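Long-range contacts in protein of unknown function with a cupin-like fold (PDB 3CJX), which is of unknown function but adopts a ChrR-like cupin fold, a beta-sandwich or barrel scaffold that in related proteins commonly holds a metal or small ligand: residues E28-F33 with A48-G53; L35-Y40 with G136-W141; N41-M46 with M115-N120; C73-E78 with Q99-R104. All blocks are in the same frame, centred on the assembly; numbering follows the deposited sequence. Where two conformers were deposited one is given.

Interaction 1 (E28-F33 with A48-G53)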
# COMPACT_ATOMS: atom_id res chain seq x y z
N GLU A 28 13.72 -2.66 -0.85
CA GLU A 28 13.84 -3.14 -2.21
C GLU A 28 12.74 -4.17 -2.51
O GLU A 28 12.43 -5.03 -1.68
CB GLU A 28 15.23 -3.78 -2.37
CG GLU A 28 15.80 -3.72 -3.77
CD GLU A 28 15.95 -2.29 -4.29
OE1 GLU A 28 16.03 -1.34 -3.46
OE2 GLU A 28 16.01 -2.10 -5.53
N GLY A 29 12.12 -4.06 -3.68
CA GLY A 29 11.08 -5.00 -4.08
C GLY A 29 9.65 -4.56 -3.87
O GLY A 29 8.72 -5.18 -4.39
N THR A 30 9.46 -3.49 -3.09
CA THR A 30 8.14 -2.93 -2.89
C THR A 30 8.05 -1.57 -3.60
O THR A 30 8.55 -0.57 -3.10
CB THR A 30 7.81 -2.79 -1.40
OG1 THR A 30 7.92 -4.07 -0.77
CG2 THR A 30 6.42 -2.27 -1.21
N ASP A 31 7.44 -1.57 -4.78
CA ASP A 31 7.24 -0.35 -5.57
C ASP A 31 5.77 0.10 -5.49
O ASP A 31 4.86 -0.69 -5.69
CB ASP A 31 7.65 -0.64 -7.00
CG ASP A 31 9.09 -1.06 -7.11
OD1 ASP A 31 9.88 -0.68 -6.23
OD2 ASP A 31 9.46 -1.76 -8.08
N ILE A 32 5.55 1.39 -5.25
CA ILE A 32 4.20 1.93 -5.04
C ILE A 32 3.86 3.03 -6.00
O ILE A 32 4.74 3.77 -6.46
CB ILE A 32 4.09 2.65 -3.66
CG1 ILE A 32 4.58 1.79 -2.54
CG2 ILE A 32 2.66 2.97 -3.30
CD1 ILE A 32 3.72 0.58 -2.36
N PHE A 33 2.56 3.13 -6.28
CA PHE A 33 2.02 4.27 -7.00
C PHE A 33 0.87 4.77 -6.11
O PHE A 33 -0.16 4.12 -6.02
CB PHE A 33 1.53 3.91 -8.40
CG PHE A 33 1.45 5.11 -9.31
CD1 PHE A 33 0.66 6.20 -8.97
CD2 PHE A 33 2.16 5.15 -10.49
CE1 PHE A 33 0.59 7.31 -9.77
CE2 PHE A 33 2.09 6.24 -11.31
CZ PHE A 33 1.29 7.33 -10.95
N ALA A 48 0.39 -1.35 -5.62
CA ALA A 48 1.72 -1.86 -5.25
C ALA A 48 2.21 -2.83 -6.33
O ALA A 48 1.41 -3.50 -6.97
CB ALA A 48 1.70 -2.53 -3.89
N SER A 49 3.52 -2.88 -6.53
CA SER A 49 4.15 -3.79 -7.49
C SER A 49 5.27 -4.51 -6.73
O SER A 49 6.28 -3.92 -6.38
CB SER A 49 4.70 -3.05 -8.71
OG SER A 49 5.17 -3.96 -9.68
N PHE A 50 5.05 -5.80 -6.47
CA PHE A 50 5.97 -6.59 -5.69
C PHE A 50 6.87 -7.52 -6.48
O PHE A 50 6.41 -8.22 -7.38
CB PHE A 50 5.20 -7.42 -4.70
CG PHE A 50 4.40 -6.63 -3.72
CD1 PHE A 50 5.00 -6.14 -2.58
CD2 PHE A 50 3.06 -6.43 -3.92
CE1 PHE A 50 4.27 -5.44 -1.66
CE2 PHE A 50 2.31 -5.72 -3.00
CZ PHE A 50 2.92 -5.22 -1.87
N ALA A 51 8.14 -7.52 -6.11
CA ALA A 51 9.13 -8.36 -6.73
C ALA A 51 8.99 -9.76 -6.17
O ALA A 51 8.45 -9.94 -5.07
CB ALA A 51 10.52 -7.81 -6.40
N PRO A 52 9.46 -10.77 -6.92
CA PRO A 52 9.42 -12.14 -6.41
C PRO A 52 10.33 -12.35 -5.20
O PRO A 52 11.29 -11.63 -5.02
CB PRO A 52 9.97 -12.96 -7.57
CG PRO A 52 9.86 -12.11 -8.78
CD PRO A 52 10.00 -10.71 -8.29
N GLY A 53 10.00 -13.34 -4.39
CA GLY A 53 10.81 -13.72 -3.25
C GLY A 53 10.77 -12.83 -2.02
O GLY A 53 11.69 -12.86 -1.20

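Interaction 2 (L35-Y40 with G136-W141)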
# COMPACT_ATOMS: atom_id res chain seq x y z
N LEU A 35 -2.41 6.70 -4.90
CA LEU A 35 -3.64 7.15 -5.54
C LEU A 35 -4.38 8.15 -4.63
O LEU A 35 -4.55 9.31 -5.01
CB LEU A 35 -4.52 5.94 -5.90
CG LEU A 35 -3.76 4.86 -6.68
CD1 LEU A 35 -4.59 3.61 -6.90
CD2 LEU A 35 -3.28 5.47 -8.00
N PHE A 36 -4.76 7.69 -3.44
CA PHE A 36 -5.50 8.51 -2.48
C PHE A 36 -4.91 8.37 -1.08
O PHE A 36 -4.74 7.27 -0.60
CB PHE A 36 -6.98 8.09 -2.46
CG PHE A 36 -7.84 8.94 -1.59
CD1 PHE A 36 -8.43 10.08 -2.09
CD2 PHE A 36 -8.05 8.61 -0.26
CE1 PHE A 36 -9.21 10.87 -1.30
CE2 PHE A 36 -8.83 9.40 0.54
CZ PHE A 36 -9.41 10.53 0.03
N MSE A 37 -4.63 9.50 -0.42
CA MSE A 37 -4.05 9.50 0.94
C MSE A 37 -4.73 10.49 1.87
O MSE A 37 -4.69 11.70 1.63
CB MSE A 37 -2.58 9.80 0.88
CG MSE A 37 -1.91 9.04 -0.20
SE MSE A 37 -0.14 8.58 0.26
CE MSE A 37 -0.60 7.05 1.36
N ASP A 38 -5.33 9.97 2.93
CA ASP A 38 -6.06 10.76 3.92
C ASP A 38 -5.50 10.40 5.29
O ASP A 38 -6.03 9.52 5.95
CB ASP A 38 -7.56 10.45 3.85
CG ASP A 38 -8.39 11.28 4.82
OD1 ASP A 38 -7.82 11.84 5.79
OD2 ASP A 38 -9.63 11.36 4.62
N PRO A 39 -4.42 11.08 5.71
CA PRO A 39 -3.83 10.81 7.02
C PRO A 39 -4.73 11.09 8.22
O PRO A 39 -4.54 10.52 9.29
CB PRO A 39 -2.64 11.76 7.08
CG PRO A 39 -2.40 12.19 5.69
CD PRO A 39 -3.70 12.14 5.00
N TYR A 40 -5.73 11.93 8.01
CA TYR A 40 -6.59 12.37 9.09
C TYR A 40 -7.67 11.33 9.38
O TYR A 40 -7.96 11.08 10.54
CB TYR A 40 -7.09 13.78 8.78
CG TYR A 40 -5.89 14.61 8.34
CD1 TYR A 40 -4.90 14.97 9.25
CD2 TYR A 40 -5.69 14.93 7.00
CE1 TYR A 40 -3.76 15.67 8.86
CE2 TYR A 40 -4.57 15.63 6.59
CZ TYR A 40 -3.60 15.99 7.52
OH TYR A 40 -2.49 16.70 7.09
N GLY A 136 0.08 9.09 7.23
CA GLY A 136 1.02 10.20 7.34
C GLY A 136 2.45 9.79 7.06
O GLY A 136 3.15 10.46 6.30
N VAL A 137 2.89 8.69 7.67
CA VAL A 137 4.27 8.22 7.50
C VAL A 137 4.54 7.86 6.05
O VAL A 137 5.56 8.27 5.48
CB VAL A 137 4.58 6.98 8.41
CG1 VAL A 137 5.91 6.32 7.99
CG2 VAL A 137 4.60 7.37 9.90
N ILE A 138 3.62 7.11 5.46
CA ILE A 138 3.75 6.69 4.07
C ILE A 138 3.76 7.90 3.16
O ILE A 138 4.58 7.97 2.23
CB ILE A 138 2.65 5.70 3.65
CG1 ILE A 138 2.69 4.44 4.50
CG2 ILE A 138 2.86 5.28 2.21
CD1 ILE A 138 4.03 3.73 4.46
N LYS A 139 2.90 8.88 3.43
CA LYS A 139 2.87 10.11 2.63
C LYS A 139 4.22 10.82 2.67
O LYS A 139 4.69 11.30 1.64
CB LYS A 139 1.77 11.06 3.09
CG LYS A 139 1.51 12.23 2.13
CD LYS A 139 0.29 13.05 2.56
CE LYS A 139 -0.05 14.18 1.59
NZ LYS A 139 1.06 15.17 1.41
N ASN A 140 4.84 10.90 3.84
CA ASN A 140 6.17 11.53 3.94
C ASN A 140 7.18 10.82 3.04
O ASN A 140 7.92 11.50 2.32
CB ASN A 140 6.68 11.60 5.39
CG ASN A 140 5.86 12.57 6.25
OD1 ASN A 140 4.77 13.01 5.86
ND2 ASN A 140 6.38 12.90 7.41
N TRP A 141 7.23 9.49 3.06
CA TRP A 141 8.16 8.80 2.17
C TRP A 141 7.79 9.07 0.72
O TRP A 141 8.67 9.31 -0.11
CB TRP A 141 8.21 7.29 2.41
CG TRP A 141 9.16 6.63 1.45
CD1 TRP A 141 10.49 6.45 1.62
CD2 TRP A 141 8.84 6.11 0.16
NE1 TRP A 141 11.03 5.83 0.52
CE2 TRP A 141 10.03 5.63 -0.39
CE3 TRP A 141 7.66 6.02 -0.58
CZ2 TRP A 141 10.08 5.05 -1.64
CZ3 TRP A 141 7.71 5.44 -1.82
CH2 TRP A 141 8.91 4.96 -2.34

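Interaction 3 (N41-M46 with M115-N120)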
# COMPACT_ATOMS: atom_id res chain seq x y z
N ASN A 41 -8.21 10.67 8.36
CA ASN A 41 -9.17 9.57 8.59
C ASN A 41 -8.51 8.22 8.50
O ASN A 41 -9.19 7.19 8.52
CB ASN A 41 -10.29 9.61 7.57
CG ASN A 41 -11.11 10.82 7.71
OD1 ASN A 41 -11.28 11.35 8.82
ND2 ASN A 41 -11.64 11.29 6.58
N GLY A 42 -7.18 8.21 8.37
CA GLY A 42 -6.44 6.97 8.27
C GLY A 42 -6.92 6.13 7.10
O GLY A 42 -7.55 5.08 7.30
N LEU A 43 -6.67 6.59 5.88
CA LEU A 43 -7.08 5.84 4.70
C LEU A 43 -6.10 6.03 3.54
O LEU A 43 -5.70 7.16 3.26
CB LEU A 43 -8.49 6.26 4.29
CG LEU A 43 -9.07 5.56 3.07
CD1 LEU A 43 -9.16 4.03 3.27
CD2 LEU A 43 -10.43 6.17 2.82
N MSE A 44 -5.70 4.94 2.89
CA MSE A 44 -4.85 5.05 1.71
C MSE A 44 -5.31 4.07 0.67
O MSE A 44 -5.57 2.92 1.00
CB MSE A 44 -3.39 4.69 1.95
CG MSE A 44 -2.90 4.76 3.32
SE MSE A 44 -1.02 4.24 3.33
CE MSE A 44 -1.18 2.59 4.35
N VAL A 45 -5.40 4.52 -0.58
CA VAL A 45 -5.73 3.66 -1.69
C VAL A 45 -4.48 3.68 -2.55
O VAL A 45 -4.09 4.74 -3.03
CB VAL A 45 -6.98 4.15 -2.43
CG1 VAL A 45 -7.34 3.18 -3.58
CG2 VAL A 45 -8.13 4.32 -1.46
N MSE A 46 -3.82 2.54 -2.72
CA MSE A 46 -2.56 2.46 -3.46
C MSE A 46 -2.50 1.30 -4.44
O MSE A 46 -3.22 0.32 -4.32
CB MSE A 46 -1.41 2.18 -2.49
CG MSE A 46 -1.39 2.92 -1.16
SE MSE A 46 -0.84 4.76 -1.31
CE MSE A 46 -2.47 5.72 -1.46
N MSE A 115 -7.02 -0.93 -0.53
CA MSE A 115 -7.57 0.15 0.25
C MSE A 115 -7.29 -0.19 1.73
O MSE A 115 -7.95 -1.08 2.27
CB MSE A 115 -9.07 0.30 -0.06
CG MSE A 115 -9.44 0.61 -1.57
SE MSE A 115 -10.10 -0.79 -2.85
CE MSE A 115 -8.69 -2.05 -3.11
N LEU A 116 -6.33 0.49 2.36
CA LEU A 116 -5.97 0.23 3.76
C LEU A 116 -6.48 1.31 4.69
O LEU A 116 -6.11 2.47 4.56
CB LEU A 116 -4.45 0.15 3.91
CG LEU A 116 -3.85 -0.03 5.32
CD1 LEU A 116 -4.24 -1.34 5.97
CD2 LEU A 116 -2.34 0.06 5.25
N SER A 117 -7.31 0.92 5.64
CA SER A 117 -7.80 1.85 6.65
C SER A 117 -7.03 1.63 7.92
O SER A 117 -6.59 0.52 8.23
CB SER A 117 -9.28 1.66 6.94
OG SER A 117 -10.02 2.05 5.80
N GLY A 118 -6.87 2.71 8.67
CA GLY A 118 -6.16 2.68 9.91
C GLY A 118 -4.68 2.62 9.66
O GLY A 118 -4.18 2.94 8.58
N CYS A 119 -4.00 2.12 10.67
CA CYS A 119 -2.58 2.11 10.68
C CYS A 119 -2.02 0.68 10.70
O CYS A 119 -2.73 -0.29 10.95
CB CYS A 119 -2.18 2.90 11.92
SG CYS A 119 -0.53 2.89 12.32
N ASN A 120 -0.73 0.60 10.38
CA ASN A 120 -0.06 -0.68 10.41
C ASN A 120 0.97 -0.65 11.50
O ASN A 120 1.76 0.28 11.63
CB ASN A 120 0.51 -1.08 9.03
CG ASN A 120 -0.57 -1.62 8.08
OD1 ASN A 120 -1.76 -1.60 8.40
ND2 ASN A 120 -0.15 -2.11 6.93

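Interaction 4 (C73-E78 with Q99-R104)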
# COMPACT_ATOMS: atom_id res chain seq x y z
N CYS A 73 1.36 -13.54 -7.86
CA CYS A 73 1.00 -14.43 -6.79
C CYS A 73 1.58 -13.98 -5.45
O CYS A 73 2.72 -13.50 -5.37
CB CYS A 73 1.48 -15.85 -7.10
SG CYS A 73 1.24 -16.98 -5.69
N TRP A 74 0.78 -14.13 -4.40
CA TRP A 74 1.24 -13.86 -3.05
C TRP A 74 0.40 -14.62 -2.04
O TRP A 74 -0.72 -15.04 -2.35
CB TRP A 74 1.23 -12.38 -2.74
CG TRP A 74 -0.13 -11.75 -2.58
CD1 TRP A 74 -0.85 -11.10 -3.55
CD2 TRP A 74 -0.91 -11.66 -1.38
NE1 TRP A 74 -2.02 -10.64 -3.02
CE2 TRP A 74 -2.08 -10.97 -1.70
CE3 TRP A 74 -0.72 -12.10 -0.07
CZ2 TRP A 74 -3.07 -10.69 -0.75
CZ3 TRP A 74 -1.70 -11.84 0.88
CH2 TRP A 74 -2.86 -11.14 0.53
N TYR A 75 0.95 -14.82 -0.85
CA TYR A 75 0.25 -15.55 0.20
C TYR A 75 0.72 -15.12 1.58
O TYR A 75 1.80 -14.56 1.74
CB TYR A 75 0.49 -17.04 0.04
CG TYR A 75 1.93 -17.44 0.30
CD1 TYR A 75 2.89 -17.35 -0.72
CD2 TYR A 75 2.34 -17.90 1.55
CE1 TYR A 75 4.20 -17.69 -0.49
CE2 TYR A 75 3.66 -18.23 1.79
CZ TYR A 75 4.58 -18.13 0.75
OH TYR A 75 5.91 -18.46 0.95
N TYR A 76 -0.13 -15.39 2.56
CA TYR A 76 0.19 -15.07 3.93
C TYR A 76 0.82 -16.33 4.51
O TYR A 76 0.31 -17.43 4.32
CB TYR A 76 -1.04 -14.63 4.74
CG TYR A 76 -1.57 -13.22 4.48
CD1 TYR A 76 -0.72 -12.12 4.42
CD2 TYR A 76 -2.95 -12.97 4.45
CE1 TYR A 76 -1.21 -10.82 4.23
CE2 TYR A 76 -3.45 -11.68 4.28
CZ TYR A 76 -2.57 -10.61 4.17
OH TYR A 76 -3.07 -9.35 3.96
N THR A 77 1.94 -16.16 5.19
CA THR A 77 2.68 -17.27 5.81
C THR A 77 1.80 -18.31 6.49
O THR A 77 2.03 -19.50 6.39
CB THR A 77 3.60 -16.72 6.91
OG1 THR A 77 4.45 -15.70 6.37
CG2 THR A 77 4.42 -17.82 7.54
N GLU A 78 0.79 -17.83 7.20
CA GLU A 78 -0.12 -18.65 7.99
C GLU A 78 -1.10 -19.46 7.13
O GLU A 78 -1.54 -20.52 7.54
CB GLU A 78 -0.91 -17.72 8.94
CG GLU A 78 -0.07 -16.74 9.86
CD GLU A 78 0.50 -15.43 9.19
OE1 GLU A 78 0.22 -15.12 8.00
OE2 GLU A 78 1.25 -14.70 9.89
N GLN A 99 1.51 -12.12 7.55
CA GLN A 99 2.79 -11.83 6.90
C GLN A 99 2.77 -12.10 5.39
O GLN A 99 2.65 -13.24 4.96
CB GLN A 99 3.88 -12.68 7.55
CG GLN A 99 5.22 -12.53 6.89
CD GLN A 99 6.33 -13.20 7.63
OE1 GLN A 99 6.22 -14.37 8.02
NE2 GLN A 99 7.42 -12.48 7.82
N PHE A 100 2.95 -11.03 4.63
CA PHE A 100 2.92 -11.03 3.17
C PHE A 100 4.17 -11.72 2.61
O PHE A 100 5.28 -11.48 3.08
CB PHE A 100 2.83 -9.57 2.67
CG PHE A 100 2.65 -9.41 1.19
CD1 PHE A 100 3.76 -9.31 0.35
CD2 PHE A 100 1.39 -9.31 0.64
CE1 PHE A 100 3.59 -9.14 -1.02
CE2 PHE A 100 1.21 -9.15 -0.72
CZ PHE A 100 2.30 -9.05 -1.55
N ASN A 101 3.97 -12.57 1.62
CA ASN A 101 5.06 -13.24 0.93
C ASN A 101 4.78 -13.28 -0.56
O ASN A 101 3.63 -13.50 -0.96
CB ASN A 101 5.19 -14.70 1.36
CG ASN A 101 5.55 -14.88 2.82
OD1 ASN A 101 6.73 -14.88 3.19
ND2 ASN A 101 4.55 -15.16 3.65
N THR A 102 5.82 -13.07 -1.37
CA THR A 102 5.73 -13.34 -2.80
C THR A 102 6.66 -14.52 -2.98
O THR A 102 7.84 -14.42 -2.63
CB THR A 102 6.17 -12.20 -3.75
OG1 THR A 102 7.43 -11.66 -3.34
CG2 THR A 102 5.12 -11.10 -3.79
N PRO A 103 6.15 -15.64 -3.49
CA PRO A 103 7.02 -16.79 -3.73
C PRO A 103 8.23 -16.47 -4.59
O PRO A 103 8.12 -15.68 -5.53
CB PRO A 103 6.13 -17.76 -4.53
CG PRO A 103 4.73 -17.36 -4.21
CD PRO A 103 4.75 -15.90 -3.90
N ARG A 104 9.37 -17.09 -4.30
CA ARG A 104 10.57 -16.91 -5.12
C ARG A 104 10.33 -17.36 -6.57
O ARG A 104 10.97 -16.85 -7.49
CB ARG A 104 11.75 -17.72 -4.59
CG ARG A 104 13.05 -17.32 -5.25
CD ARG A 104 14.30 -17.92 -4.62
NE ARG A 104 14.42 -19.37 -4.77
CZ ARG A 104 15.43 -20.08 -4.29
NH1 ARG A 104 16.43 -19.50 -3.62
NH2 ARG A 104 15.45 -21.39 -4.48

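Interaction 1 (E28-F33 with A48-G53)
Gly29 and Asp31 meet Ala51 and Ser49 through three backbone hydrogen bonds. The N-H of Ala51 reaches Gly29 O (N to O 3.0 Å), and Asp31 and Ser49 exchange a reciprocal pair, Asp31 N to Ser49 O at 3.1 Å and Ser49 N to Asp31 O at 2.7 Å. Between these bonds the same acceptors take C-H contacts: Phe50 CA lies 3.4 Å from Gly29 O, and Ala48 CA approaches Asp31 O in the same manner. Asp31 and Ser49 thus form the hydrogen-bonded pair, flanked by the non-hydrogen-bonded pairs Thr30-Phe50 and Ile32-Ala48, the alternation of antiparallel pairing. Strands 30-38 and 43-50 form a beta hairpin, and this is its open end. The short strand axes run 161° apart, and the hairpin forms part of one of the two sheets of the cupin-like fold.

Apolar contacts gather on the face carrying Thr30, Ile32, Ala48 and Phe50. Thr30 and Phe50 lie side by side and point the same way; Thr30 CG2, anti to its backbone N, comes within 3.9 Å of Phe50 CE1. Beside them Ile32 CD1 touches Ala48 CB at 4.0 Å. The Phe50 ring also meets that of Phe100, and both Ala48 and Phe50 pack on Val112 of strand 110-117.

Asp31 and Ser49 share the other face, with Asp31 CB 4.2 Å from Ser49 CB. Their oxygens turn elsewhere: Asp31 OD1 accepts from Ala23 N, while Ser49 OG bonds Glu111 and Gln109. Beyond the strands, Ala51 CB rests 3.7 Å from Gly29 CA.

Interaction 2 (L35-Y40 with G136-W141)
Met37, a selenomethionine, carries its chain from strand 30-38 onto helix 135-148, where its end meets Ile138 and Lys139. Its CG stands anti to the carbonyl carbon (chi1 -45°), and the chain then bends at both later torsions. The selenium lies against the helix backbone, 4.1 Å from Lys139 CA, while the terminal CE is carried on to Ile138 CG2 at 4.0 Å. That branch of Ile138 is the one anti to its own backbone N, and the two side chains cross at about a right angle.

The second point of contact is Pro39, just after the strand. Its CB sits 3.8 Å from Gly136 N, and Pro39 CG lies 4.2 Å from Lys139 CD. Pro39 CB also lies over the centre of one face of the Tyr40 ring. The Lys139 chain is extended as far as CE and turns at chi4 (-59°); NZ forms a salt bridge with Asp143 of the same helix.

No hydrogen bond joins the segments, so van der Waals contact alone links them. Helix 135-148 lies against the end of strand 30-38 at Met37 and Pro39, past the classic beta bulge where Leu35 and Phe36 face Val45: an alpha helix laid against one sheet of the cupin-like fold.

Interaction 3 (N41-M46 with M115-N120)
Leu43 and Ser117 face each other as a non-hydrogen-bonded pair, and the Leu43 side chain reaches the partner strand through one branch. Its CA-H points at Leu116 O, with Leu43 CA to Leu116 O 3.5 Å. From CB the chain leaves with CG anti to the backbone N (chi1 -180°); CB and CG make no close contact with 115-120. The chain then divides. CD1, placed by a chi2 of 60°, turns to the partner strand, 3.3 Å from Ser117 OG and 3.7 Å from Leu116 O, while CD2 leads away from it. One methyl therefore touches both the hydroxyl and the backbone oxygen of the residue before.

On the same face Val45 meets Met115: the two valine methyls straddle Met115 CG, Val45 CG1 at 3.9 Å, in one of the two conformers of Met115. Met44 and Leu116 lie side by side on the other face.

The backbone holds these in step. Met44 and Leu116 form the hydrogen-bonded pair, Met44 N to Leu116 O at 3.0 Å and Leu116 N to Met44 O at 2.9 Å. Past the strand end, Gly118 N reaches Gly42 O at 2.8 Å from above the carbonyl plane. Gly42 has a positive phi and, with Leu43, faces Asp38 in a G1 beta bulge.

Strand 43-50 is thus an inner strand of its sheet: Phe36 and Met37 of strand 30-38 lie beside it on the flank remote from 110-117, which is itself bonded onward to His66 of strand 65-71. Helix 135-148 touches Met44 through Ala135 and Ile138.

Interaction 4 (C73-E78 with Q99-R104)
Trp74 and Phe100 stack in an offset manner, the planes of the five-membered ring and the phenyl at 27° and their centroids 4.8 Å apart. Phe100 CE2 lies over one face of the indole, toward its rim, and 3.4 Å from Trp74 CD2. The Tyr75 ring takes Asn101 CB over one face, a CH-pi contact of 3.7 Å from CB to the ring centroid; ring and amide planes are only 18° apart. Pro103 CG comes at the edge of that ring, 3.8 Å from Tyr75 CE1, and also meets Cys73 SG.

Strands 73-76 and 97-101, neighbours in the second sheet of the cupin-like fold, run antiparallel between these two layers, Trp74, Tyr76 and Phe100 on one face and Tyr75 and Asn101 on the other. Tyr75 N bonds Asn101 O at 3.0 Å, and Thr77 N bonds Gln99 O; the bond from Asn101 N back to Tyr75 O is weak.

Beyond the strand end, Thr77 OG1 sits between two amides. It accepts from Asn101 ND2 at 2.8 Å, in the plane of that amide, and donates to Gln99 OE1, also at 2.8 Å, so its hydroxyl rotation is set by both. The remaining amide atoms face elsewhere, Asn101 OD1 to Thr55 and Gln99 NE2 to Leu56 O. On the face of Trp74 and Phe100, Tyr76 turns its ring edge to Gln99 O, takes Trp74 CZ3 over the centre of one ring face and stacks with His98.

Overall arrangement
Interactions 1 and 3 lie within one sheet, and interaction 2 sets a helix against it. Interactions 1 and 3 use opposite ends of strand 43-50, their centres about 18 Å apart, while interactions 2 and 3, about 8 Å between centres, touch where Phe36 O probably accepts from Val45 N. Interaction 4 belongs to the other sheet, yet joins interaction 1 through a probable hydrogen bond of 2.6 Å between Ala51 O and Thr102 OG1. Interactions 2 and 4 are the most distant, about 25 Å between centres. Glycerol, probably from the crystallisation liquor, lies about 3 Å from the Tyr76 side chain, about 4 Å from that of Phe50 and about 5 Å from that of Leu116; whether this marks a single pocket is not established.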